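Local coordinates for hypothetical protein (Pseudomonas aeruginosa, PDB 2H9F) that probably isomerises methylaconitate as a member of the PrpF family and forms a two-subunit assembly in the crystal, at residues 7-18 against 380-391; 43-51 against 61-72. All coordinates share one frame; numbering follows the deposited sequence. Where two conformers were deposited one is given.

Contact 1: residues 7-18 against 380-391; sequences QIRIPATYLRGG and SARILMEGWVRV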
loop_
_atom_site.group_PDB
_atom_site.type_symbol
_atom_site.label_atom_id
_atom_site.label_comp_id
_atom_site.label_asym_id
_atom_site.label_seq_id
_atom_site.Cartn_x
_atom_site.Cartn_y
_atom_site.Cartn_z
ATOM N N GLN A 7 -12.271 14.327 -15.229
ATOM C CA GLN A 7 -12.538 13.018 -14.683
ATOM C C GLN A 7 -14.020 12.879 -14.398
ATOM O O GLN A 7 -14.714 13.864 -14.128
ATOM C CB GLN A 7 -11.757 12.871 -13.368
ATOM C CG GLN A 7 -10.228 12.942 -13.534
ATOM C CD GLN A 7 -9.500 12.211 -12.469
ATOM O OE1 GLN A 7 -9.244 11.045 -12.616
ATOM N NE2 GLN A 7 -9.215 12.891 -11.348
ATOM N N ILE A 8 -14.460 11.629 -14.390
ATOM C CA ILE A 8 -15.816 11.187 -13.986
ATOM C C ILE A 8 -15.770 11.045 -12.473
ATOM O O ILE A 8 -14.748 10.619 -11.937
ATOM C CB ILE A 8 -16.132 9.830 -14.717
ATOM C CG1 ILE A 8 -16.050 10.094 -16.212
ATOM C CG2 ILE A 8 -17.473 9.264 -14.439
ATOM C CD1 ILE A 8 -16.874 11.261 -16.677
ATOM N N ARG A 9 -16.828 11.478 -11.785
ATOM C CA ARG A 9 -16.990 11.209 -10.360
ATOM C C ARG A 9 -18.024 10.085 -10.164
ATOM O O ARG A 9 -19.176 10.191 -10.646
ATOM C CB ARG A 9 -17.445 12.468 -9.591
ATOM C CG ARG A 9 -16.731 13.832 -9.876
ATOM C CD ARG A 9 -17.033 14.857 -8.728
ATOM N NE ARG A 9 -18.469 14.957 -8.358
ATOM C CZ ARG A 9 -18.981 15.187 -7.132
ATOM N NH1 ARG A 9 -18.223 15.358 -6.059
ATOM N NH2 ARG A 9 -20.297 15.243 -6.982
ATOM N N ILE A 10 -17.588 8.983 -9.548
ATOM C CA ILE A 10 -18.414 7.771 -9.320
ATOM C C ILE A 10 -18.602 7.557 -7.844
ATOM O O ILE A 10 -17.606 7.438 -7.097
ATOM C CB ILE A 10 -17.824 6.490 -10.009
ATOM C CG1 ILE A 10 -17.503 6.777 -11.467
ATOM C CG2 ILE A 10 -18.813 5.250 -9.945
ATOM C CD1 ILE A 10 -16.615 5.755 -12.088
ATOM N N PRO A 11 -19.869 7.600 -7.389
ATOM C CA PRO A 11 -20.145 7.338 -5.972
ATOM C C PRO A 11 -19.541 6.010 -5.540
ATOM O O PRO A 11 -19.738 5.007 -6.195
ATOM C CB PRO A 11 -21.676 7.297 -5.890
ATOM C CG PRO A 11 -22.154 7.949 -7.135
ATOM C CD PRO A 11 -21.091 7.829 -8.163
ATOM N N ALA A 12 -18.825 6.016 -4.420
ATOM C CA ALA A 12 -18.113 4.833 -3.934
ATOM C C ALA A 12 -17.909 5.001 -2.442
ATOM O O ALA A 12 -17.935 6.107 -1.928
ATOM C CB ALA A 12 -16.705 4.676 -4.555
ATOM N N THR A 13 -17.624 3.869 -1.823
ATOM C CA THR A 13 -17.278 3.762 -0.419
ATOM C C THR A 13 -16.053 2.855 -0.316
ATOM O O THR A 13 -15.993 1.741 -0.892
ATOM C CB THR A 13 -18.451 3.227 0.382
ATOM O OG1 THR A 13 -19.608 4.010 0.041
ATOM C CG2 THR A 13 -18.176 3.333 1.914
ATOM N N TYR A 14 -15.074 3.347 0.432
ATOM C CA TYR A 14 -13.860 2.606 0.628
ATOM C C TYR A 14 -13.890 2.046 2.038
ATOM O O TYR A 14 -13.942 2.791 3.019
ATOM C CB TYR A 14 -12.671 3.524 0.367
ATOM C CG TYR A 14 -11.310 2.871 0.390
ATOM C CD1 TYR A 14 -10.994 1.810 -0.435
ATOM C CD2 TYR A 14 -10.339 3.317 1.249
ATOM C CE1 TYR A 14 -9.707 1.213 -0.431
ATOM C CE2 TYR A 14 -9.060 2.734 1.264
ATOM C CZ TYR A 14 -8.761 1.687 0.460
ATOM O OH TYR A 14 -7.516 1.153 0.517
ATOM N N LEU A 15 -13.908 0.721 2.122
ATOM C CA LEU A 15 -14.105 0.033 3.409
ATOM C C LEU A 15 -12.980 -0.948 3.648
ATOM O O LEU A 15 -12.464 -1.593 2.708
ATOM C CB LEU A 15 -15.351 -0.866 3.405
ATOM C CG LEU A 15 -16.759 -0.303 3.402
ATOM C CD1 LEU A 15 -17.313 -0.378 2.036
ATOM C CD2 LEU A 15 -17.647 -1.103 4.399
ATOM N N ARG A 16 -12.699 -1.137 4.927
ATOM C CA ARG A 16 -12.007 -2.313 5.409
ATOM C C ARG A 16 -13.023 -3.372 5.740
ATOM O O ARG A 16 -13.954 -3.127 6.503
ATOM C CB ARG A 16 -11.245 -2.050 6.688
ATOM C CG ARG A 16 -10.553 -3.314 7.172
ATOM C CD ARG A 16 -9.836 -3.176 8.496
ATOM N NE ARG A 16 -10.681 -2.758 9.629
ATOM C CZ ARG A 16 -11.537 -3.553 10.267
ATOM N NH1 ARG A 16 -11.743 -4.794 9.863
ATOM N NH2 ARG A 16 -12.215 -3.071 11.286
ATOM N N GLY A 17 -12.828 -4.543 5.161
ATOM C CA GLY A 17 -13.666 -5.723 5.438
ATOM C C GLY A 17 -12.729 -6.815 5.875
ATOM O O GLY A 17 -11.904 -7.309 5.092
ATOM N N GLY A 18 -12.827 -7.176 7.135
ATOM C CA GLY A 18 -11.880 -8.108 7.706
ATOM C C GLY A 18 -10.468 -7.573 7.546
ATOM O O GLY A 18 -10.184 -6.478 7.986
ATOM N N SER A 380 -14.856 -8.050 11.349
ATOM C CA SER A 380 -15.322 -6.690 11.564
ATOM C C SER A 380 -15.105 -5.949 10.275
ATOM O O SER A 380 -14.316 -6.383 9.466
ATOM C CB SER A 380 -14.559 -6.013 12.688
ATOM O OG SER A 380 -13.211 -5.756 12.329
ATOM N N ALA A 381 -15.784 -4.820 10.128
ATOM C CA ALA A 381 -15.691 -3.953 8.946
ATOM C C ALA A 381 -15.818 -2.486 9.385
ATOM O O ALA A 381 -16.460 -2.178 10.381
ATOM C CB ALA A 381 -16.759 -4.266 8.014
ATOM N N ARG A 382 -15.213 -1.571 8.639
ATOM C CA ARG A 382 -15.534 -0.168 8.814
ATOM C C ARG A 382 -15.279 0.647 7.553
ATOM O O ARG A 382 -14.397 0.324 6.721
ATOM C CB ARG A 382 -14.736 0.468 9.976
ATOM C CG ARG A 382 -13.274 0.407 9.849
ATOM C CD ARG A 382 -12.552 1.023 11.114
ATOM N NE ARG A 382 -12.475 2.430 10.984
ATOM C CZ ARG A 382 -11.414 3.130 10.600
ATOM N NH1 ARG A 382 -10.224 2.611 10.352
ATOM N NH2 ARG A 382 -11.550 4.432 10.521
ATOM N N ILE A 383 -16.062 1.714 7.419
ATOM C CA ILE A 383 -15.870 2.679 6.358
ATOM C C ILE A 383 -14.638 3.520 6.639
ATOM O O ILE A 383 -14.481 4.065 7.746
ATOM C CB ILE A 383 -17.140 3.577 6.153
ATOM C CG1 ILE A 383 -18.262 2.743 5.515
ATOM C CG2 ILE A 383 -16.802 4.785 5.230
ATOM C CD1 ILE A 383 -19.616 3.495 5.498
ATOM N N LEU A 384 -13.764 3.627 5.646
ATOM C CA LEU A 384 -12.552 4.450 5.765
ATOM C C LEU A 384 -12.767 5.811 5.085
ATOM O O LEU A 384 -12.367 6.841 5.563
ATOM C CB LEU A 384 -11.360 3.702 5.093
ATOM C CG LEU A 384 -11.042 2.291 5.638
ATOM C CD1 LEU A 384 -9.941 1.601 4.861
ATOM C CD2 LEU A 384 -10.709 2.346 7.067
HETATM N N MSE A 385 -13.371 5.786 3.907
HETATM C CA MSE A 385 -13.715 7.003 3.222
HETATM C C MSE A 385 -14.964 6.781 2.361
HETATM O O MSE A 385 -15.183 5.698 1.887
HETATM C CB MSE A 385 -12.485 7.469 2.396
HETATM C CG MSE A 385 -12.651 8.862 1.811
HETATM SE SE MSE A 385 -11.038 9.486 0.900
HETATM C CE MSE A 385 -11.708 11.172 0.505
ATOM N N GLU A 386 -15.796 7.808 2.216
ATOM C CA GLU A 386 -16.992 7.726 1.405
ATOM C C GLU A 386 -17.146 9.000 0.564
ATOM O O GLU A 386 -16.761 10.059 0.967
ATOM C CB GLU A 386 -18.218 7.585 2.304
ATOM C CG GLU A 386 -18.263 8.677 3.379
ATOM C CD GLU A 386 -19.531 8.706 4.207
ATOM O OE1 GLU A 386 -20.644 8.750 3.647
ATOM O OE2 GLU A 386 -19.398 8.715 5.431
ATOM N N GLY A 387 -17.751 8.880 -0.614
ATOM C CA GLY A 387 -17.950 10.034 -1.450
ATOM C C GLY A 387 -17.908 9.534 -2.881
ATOM O O GLY A 387 -18.786 8.780 -3.303
ATOM N N TRP A 388 -16.894 9.972 -3.630
ATOM C CA TRP A 388 -16.798 9.644 -5.067
ATOM C C TRP A 388 -15.346 9.353 -5.388
ATOM O O TRP A 388 -14.437 10.059 -4.888
ATOM C CB TRP A 388 -17.192 10.868 -5.872
ATOM C CG TRP A 388 -18.608 11.303 -5.705
ATOM C CD1 TRP A 388 -19.655 11.009 -6.530
ATOM C CD2 TRP A 388 -19.129 12.130 -4.671
ATOM N NE1 TRP A 388 -20.792 11.569 -6.051
ATOM C CE2 TRP A 388 -20.501 12.289 -4.925
ATOM C CE3 TRP A 388 -18.558 12.767 -3.544
ATOM C CZ2 TRP A 388 -21.324 13.024 -4.099
ATOM C CZ3 TRP A 388 -19.373 13.491 -2.714
ATOM C CH2 TRP A 388 -20.752 13.609 -2.982
ATOM N N VAL A 389 -15.126 8.319 -6.179
ATOM C CA VAL A 389 -13.843 8.127 -6.821
ATOM C C VAL A 389 -13.845 8.899 -8.134
ATOM O O VAL A 389 -14.900 9.048 -8.787
ATOM C CB VAL A 389 -13.481 6.638 -7.067
ATOM C CG1 VAL A 389 -13.221 5.920 -5.819
ATOM C CG2 VAL A 389 -14.571 5.856 -7.924
ATOM N N ARG A 390 -12.655 9.303 -8.562
ATOM C CA ARG A 390 -12.472 9.887 -9.895
ATOM C C ARG A 390 -11.566 9.066 -10.796
ATOM O O ARG A 390 -10.560 8.519 -10.363
ATOM C CB ARG A 390 -11.896 11.285 -9.824
ATOM C CG ARG A 390 -12.673 12.267 -8.986
ATOM C CD ARG A 390 -12.137 13.678 -9.283
ATOM N NE ARG A 390 -12.937 14.682 -8.649
ATOM C CZ ARG A 390 -12.806 15.989 -8.821
ATOM N NH1 ARG A 390 -11.923 16.488 -9.680
ATOM N NH2 ARG A 390 -13.591 16.808 -8.122
ATOM N N VAL A 391 -11.971 8.944 -12.056
ATOM C CA VAL A 391 -11.109 8.408 -13.065
ATOM C C VAL A 391 -11.320 9.247 -14.334
ATOM O O VAL A 391 -12.369 9.854 -14.502
ATOM C CB VAL A 391 -11.375 6.902 -13.392
ATOM C CG1 VAL A 391 -11.202 6.021 -12.131
ATOM C CG2 VAL A 391 -12.729 6.715 -13.987
#

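Contact 2: residues 43-51 against 61-72; sequences RLFMRVIGS and GMGGATSSTSKC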
loop_
_atom_site.group_PDB
_atom_site.type_symbol
_atom_site.label_atom_id
_atom_site.label_comp_id
_atom_site.label_asym_id
_atom_site.label_seq_id
_atom_site.Cartn_x
_atom_site.Cartn_y
_atom_site.Cartn_z
ATOM N N ARG A 43 -12.135 -2.484 -17.148
ATOM C CA ARG A 43 -11.297 -1.279 -17.367
ATOM C C ARG A 43 -11.518 -0.247 -16.270
ATOM O O ARG A 43 -10.547 0.358 -15.710
ATOM C CB ARG A 43 -11.640 -0.633 -18.731
ATOM C CG ARG A 43 -11.435 -1.502 -19.953
ATOM C CD ARG A 43 -11.454 -0.714 -21.293
ATOM N NE ARG A 43 -12.782 -0.234 -21.712
ATOM C CZ ARG A 43 -13.492 -0.753 -22.718
ATOM N NH1 ARG A 43 -13.020 -1.774 -23.413
ATOM N NH2 ARG A 43 -14.687 -0.276 -23.026
ATOM N N LEU A 44 -12.796 -0.029 -15.935
ATOM C CA LEU A 44 -13.116 0.955 -14.918
ATOM C C LEU A 44 -12.396 0.609 -13.615
ATOM O O LEU A 44 -11.711 1.447 -13.031
ATOM C CB LEU A 44 -14.626 1.091 -14.676
ATOM C CG LEU A 44 -14.960 2.008 -13.470
ATOM C CD1 LEU A 44 -14.540 3.428 -13.738
ATOM C CD2 LEU A 44 -16.459 1.940 -13.092
ATOM N N PHE A 45 -12.532 -0.642 -13.187
ATOM C CA PHE A 45 -11.978 -1.074 -11.920
ATOM C C PHE A 45 -10.446 -1.130 -11.905
ATOM O O PHE A 45 -9.793 -0.757 -10.921
ATOM C CB PHE A 45 -12.614 -2.399 -11.532
ATOM C CG PHE A 45 -14.073 -2.280 -11.131
ATOM C CD1 PHE A 45 -14.670 -1.048 -10.931
ATOM C CD2 PHE A 45 -14.805 -3.406 -10.849
ATOM C CE1 PHE A 45 -15.974 -0.950 -10.571
ATOM C CE2 PHE A 45 -16.096 -3.303 -10.432
ATOM C CZ PHE A 45 -16.700 -2.078 -10.337
HETATM N N MSE A 46 -9.876 -1.548 -13.021
HETATM C CA MSE A 46 -8.416 -1.425 -13.235
HETATM C C MSE A 46 -8.018 0.016 -12.964
HETATM O O MSE A 46 -7.126 0.354 -12.104
HETATM C CB MSE A 46 -8.057 -1.870 -14.709
HETATM C CG MSE A 46 -7.997 -3.314 -14.907
HETATM SE SE MSE A 46 -7.579 -3.525 -16.764
HETATM C CE MSE A 46 -8.725 -5.047 -17.381
ATOM N N ARG A 47 -8.774 0.946 -13.518
ATOM C CA ARG A 47 -8.352 2.346 -13.439
ATOM C C ARG A 47 -8.585 2.917 -12.029
ATOM O O ARG A 47 -7.751 3.694 -11.499
ATOM C CB ARG A 47 -9.028 3.152 -14.568
ATOM C CG ARG A 47 -8.404 4.530 -14.845
ATOM C CD ARG A 47 -7.048 4.520 -15.614
ATOM N NE ARG A 47 -6.313 5.633 -15.036
ATOM C CZ ARG A 47 -5.885 6.746 -15.632
ATOM N NH1 ARG A 47 -5.946 6.975 -16.951
ATOM N NH2 ARG A 47 -5.306 7.642 -14.838
ATOM N N VAL A 48 -9.681 2.503 -11.391
ATOM C CA VAL A 48 -9.937 2.969 -9.991
ATOM C C VAL A 48 -8.813 2.541 -9.094
ATOM O O VAL A 48 -8.350 3.307 -8.188
ATOM C CB VAL A 48 -11.306 2.413 -9.477
ATOM C CG1 VAL A 48 -11.435 2.465 -7.976
ATOM C CG2 VAL A 48 -12.446 3.190 -10.154
ATOM N N ILE A 49 -8.431 1.279 -9.256
ATOM C CA ILE A 49 -7.348 0.668 -8.485
ATOM C C ILE A 49 -5.943 1.192 -8.779
ATOM O O ILE A 49 -5.129 1.372 -7.837
ATOM C CB ILE A 49 -7.376 -0.867 -8.573
ATOM C CG1 ILE A 49 -8.583 -1.392 -7.768
ATOM C CG2 ILE A 49 -6.087 -1.490 -8.033
ATOM C CD1 ILE A 49 -8.630 -0.931 -6.299
ATOM N N GLY A 50 -5.722 1.552 -10.032
ATOM C CA GLY A 50 -4.453 2.123 -10.481
ATOM C C GLY A 50 -3.600 1.120 -11.242
ATOM O O GLY A 50 -2.366 1.256 -11.276
ATOM N N SER A 51 -4.271 0.134 -11.830
ATOM C CA SER A 51 -3.647 -0.945 -12.580
ATOM C C SER A 51 -3.962 -0.791 -14.057
ATOM O O SER A 51 -4.895 -0.085 -14.437
ATOM C CB SER A 51 -4.196 -2.311 -12.107
ATOM O OG SER A 51 -3.811 -2.606 -10.782
ATOM N N GLY A 61 -3.771 5.313 -7.966
ATOM C CA GLY A 61 -5.085 4.767 -7.780
ATOM C C GLY A 61 -5.384 4.389 -6.370
ATOM O O GLY A 61 -4.662 4.778 -5.402
HETATM N N MSE A 62 -6.531 3.720 -6.213
HETATM C CA MSE A 62 -7.056 3.450 -4.868
HETATM C C MSE A 62 -6.374 2.215 -4.260
HETATM O O MSE A 62 -6.430 1.997 -3.034
HETATM C CB MSE A 62 -8.580 3.279 -4.876
HETATM C CG MSE A 62 -9.365 4.571 -5.307
HETATM SE SE MSE A 62 -8.920 5.932 -3.906
HETATM C CE MSE A 62 -9.437 4.970 -2.294
ATOM N N GLY A 63 -5.718 1.421 -5.111
ATOM C CA GLY A 63 -5.022 0.221 -4.676
ATOM C C GLY A 63 -3.907 0.513 -3.682
ATOM O O GLY A 63 -3.451 1.658 -3.503
ATOM N N GLY A 64 -3.480 -0.537 -2.991
ATOM C CA GLY A 64 -2.328 -0.441 -2.090
ATOM C C GLY A 64 -1.205 -1.384 -2.512
ATOM O O GLY A 64 -0.329 -1.675 -1.730
ATOM N N ALA A 65 -1.240 -1.836 -3.760
ATOM C CA ALA A 65 -0.207 -2.692 -4.346
ATOM C C ALA A 65 0.034 -4.028 -3.606
ATOM O O ALA A 65 1.119 -4.604 -3.703
ATOM C CB ALA A 65 1.121 -1.906 -4.568
ATOM N N THR A 66 -0.983 -4.518 -2.898
ATOM C CA THR A 66 -0.997 -5.880 -2.362
ATOM C C THR A 66 -2.286 -6.592 -2.742
ATOM O O THR A 66 -3.273 -5.963 -3.131
ATOM C CB THR A 66 -0.861 -5.904 -0.859
ATOM O OG1 THR A 66 -2.070 -5.430 -0.268
ATOM C CG2 THR A 66 0.340 -5.072 -0.434
ATOM N N SER A 67 -2.305 -7.914 -2.645
ATOM C CA SER A 67 -3.529 -8.615 -3.045
ATOM C C SER A 67 -4.669 -8.213 -2.118
ATOM O O SER A 67 -5.794 -8.062 -2.571
ATOM C CB SER A 67 -3.343 -10.120 -3.129
ATOM O OG SER A 67 -2.897 -10.572 -1.899
ATOM N N SER A 68 -4.351 -7.926 -0.849
ATOM C CA SER A 68 -5.334 -7.502 0.122
ATOM C C SER A 68 -5.952 -6.131 -0.111
ATOM O O SER A 68 -6.928 -5.751 0.583
ATOM C CB SER A 68 -4.667 -7.467 1.485
ATOM O OG SER A 68 -4.491 -8.804 1.899
ATOM N N THR A 69 -5.355 -5.371 -1.021
ATOM C CA THR A 69 -5.739 -3.985 -1.227
ATOM C C THR A 69 -5.897 -3.701 -2.692
ATOM O O THR A 69 -5.681 -2.579 -3.121
ATOM C CB THR A 69 -4.681 -2.999 -0.674
ATOM O OG1 THR A 69 -3.417 -3.258 -1.312
ATOM C CG2 THR A 69 -4.547 -3.105 0.810
ATOM N N SER A 70 -6.268 -4.703 -3.480
ATOM C CA SER A 70 -6.438 -4.508 -4.894
ATOM C C SER A 70 -7.758 -5.139 -5.332
ATOM O O SER A 70 -7.818 -6.041 -6.152
ATOM C CB SER A 70 -5.221 -5.022 -5.652
ATOM O OG SER A 70 -5.405 -4.849 -7.051
ATOM N N LYS A 71 -8.823 -4.604 -4.757
ATOM C CA LYS A 71 -10.130 -5.206 -4.819
ATOM C C LYS A 71 -11.268 -4.191 -5.023
ATOM O O LYS A 71 -11.318 -3.177 -4.376
ATOM C CB LYS A 71 -10.394 -5.974 -3.488
ATOM C CG LYS A 71 -9.401 -7.060 -3.127
ATOM C CD LYS A 71 -9.815 -7.753 -1.801
ATOM C CE LYS A 71 -8.733 -8.656 -1.180
ATOM N NZ LYS A 71 -8.629 -9.969 -1.769
ATOM N N CYS A 72 -12.226 -4.551 -5.856
ATOM C CA CYS A 72 -13.438 -3.770 -6.069
ATOM C C CYS A 72 -14.665 -4.672 -5.852
ATOM O O CYS A 72 -14.644 -5.869 -6.203
ATOM C CB CYS A 72 -13.460 -3.237 -7.485
ATOM S SG CYS A 72 -12.352 -1.803 -7.720
#

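Contact 1: residues 7-18 against 380-391
Ser380 OG is gripped end-on by both terminal nitrogens of Arg16, where strand 7-17 ends beside the residue leading into its partner: NH1 and NH2 each lie 3.0 Å from Ser380 OG, which sits near the guanidinium plane. NH1 also bonds Gly18 O, while Gly18 N reaches Ser380 O at 2.9 Å; two bonds thus hold Gly18, one at its N and one at its O. A bend at chi3 (58°) swings the Arg16 guanidinium back over the neighbouring strand, with the backbone of Arg382 over one of its faces. Its NE is spoken for by Asp60 of the second subunit, which also pairs with Arg382; that carboxylate probably offsets the gathering of positive charge.

Halfway along, Tyr14 O accepts from two successive amides, Leu384 N at 2.8 Å and Met385 N at 3.2 Å, and Leu384 CD1 approaches the tyrosine ring obliquely. The far end relies on a flat stack. The Arg9 guanidinium lies over one face of Trp388, its CZ 3.9 Å from the centroid of the five-membered ring and the planes 26° apart, a cation-pi pair whose charge is further met by Glu386 of the second subunit. Pro11 CD meets Trp388 CD1 at 3.9 Å. On the other side of the strands Ile10 CB and Ala12 CB pack on the two methyls of Val389.

Beyond the corner at Gly387 the partner strand changes direction, yet strand 7-17 follows it throughout. Residues 385-389 also pair antiparallel with a strand of the second subunit, carrying the sheet across the dimer interface. The pairing is a long antiparallel one, interrupted at Leu384-Met385 opposite Tyr14 by a classic beta bulge.

Contact 2: residues 43-51 against 61-72
One face of the Phe45 ring is covered by Cys72, whose CB stands 3.9 Å from the ring centroid, 22° off the normal, in a CH-pi contact displaced toward the CD2 rim. The thiol follows obliquely, SG 4.3 Å from that centroid. With SG anti to the carbonyl carbon of Cys72 (chi1 -77°), the sulfur also reaches Ile49 CG1 at 3.8 Å and is thus lodged between two side chains one helical turn apart. Phe25 of the neighbouring strand 20-26 adds a second ring beside Phe45.

Toward the C-terminal end of the helix, Ile49 spreads its branches over the returning chain: CG2 touches Gly63 CA, and CD1 lies beside Gly63 N. Val48 CG1 meets Met62 CG obliquely at 4.0 Å.

The helix closes in a Schellman motif with Gly50 as its C-prime residue. The last turn's carbonyls look outward to the following loop, Val48 O taking Met62 N at 2.7 Å and Ile49 O taking Gly63 N at 2.8 Å. Gly50 CA and Gly61 CA come within 3.8 Å of each other. Backbone bonds thus meet the polar demand at the helix end, and the side-chain part, mainly apolar and sulfur-aromatic, probably depends on shape fit more than on charge.

Contacts 1 and 2 pack against each other through helix 39-49. Their centres lie 12 Å apart, and the helix rests on the strands of contact 1: Leu44 CD1 comes within 3.5 Å of Ile10 CD1, and Val48 CG2 within 3.7 Å of Val391 CG1. Val48 thus serves both contacts, turning one methyl to Met62 and the other to the strand. Tyr14 likewise reaches the loop of contact 2 through Met62. The second subunit touches both contacts, its Lys21 bonding Gly61 O. A bound cobalt ion lies about 11 Å from the side chain of Gln7, too far for that residue to be a ligand.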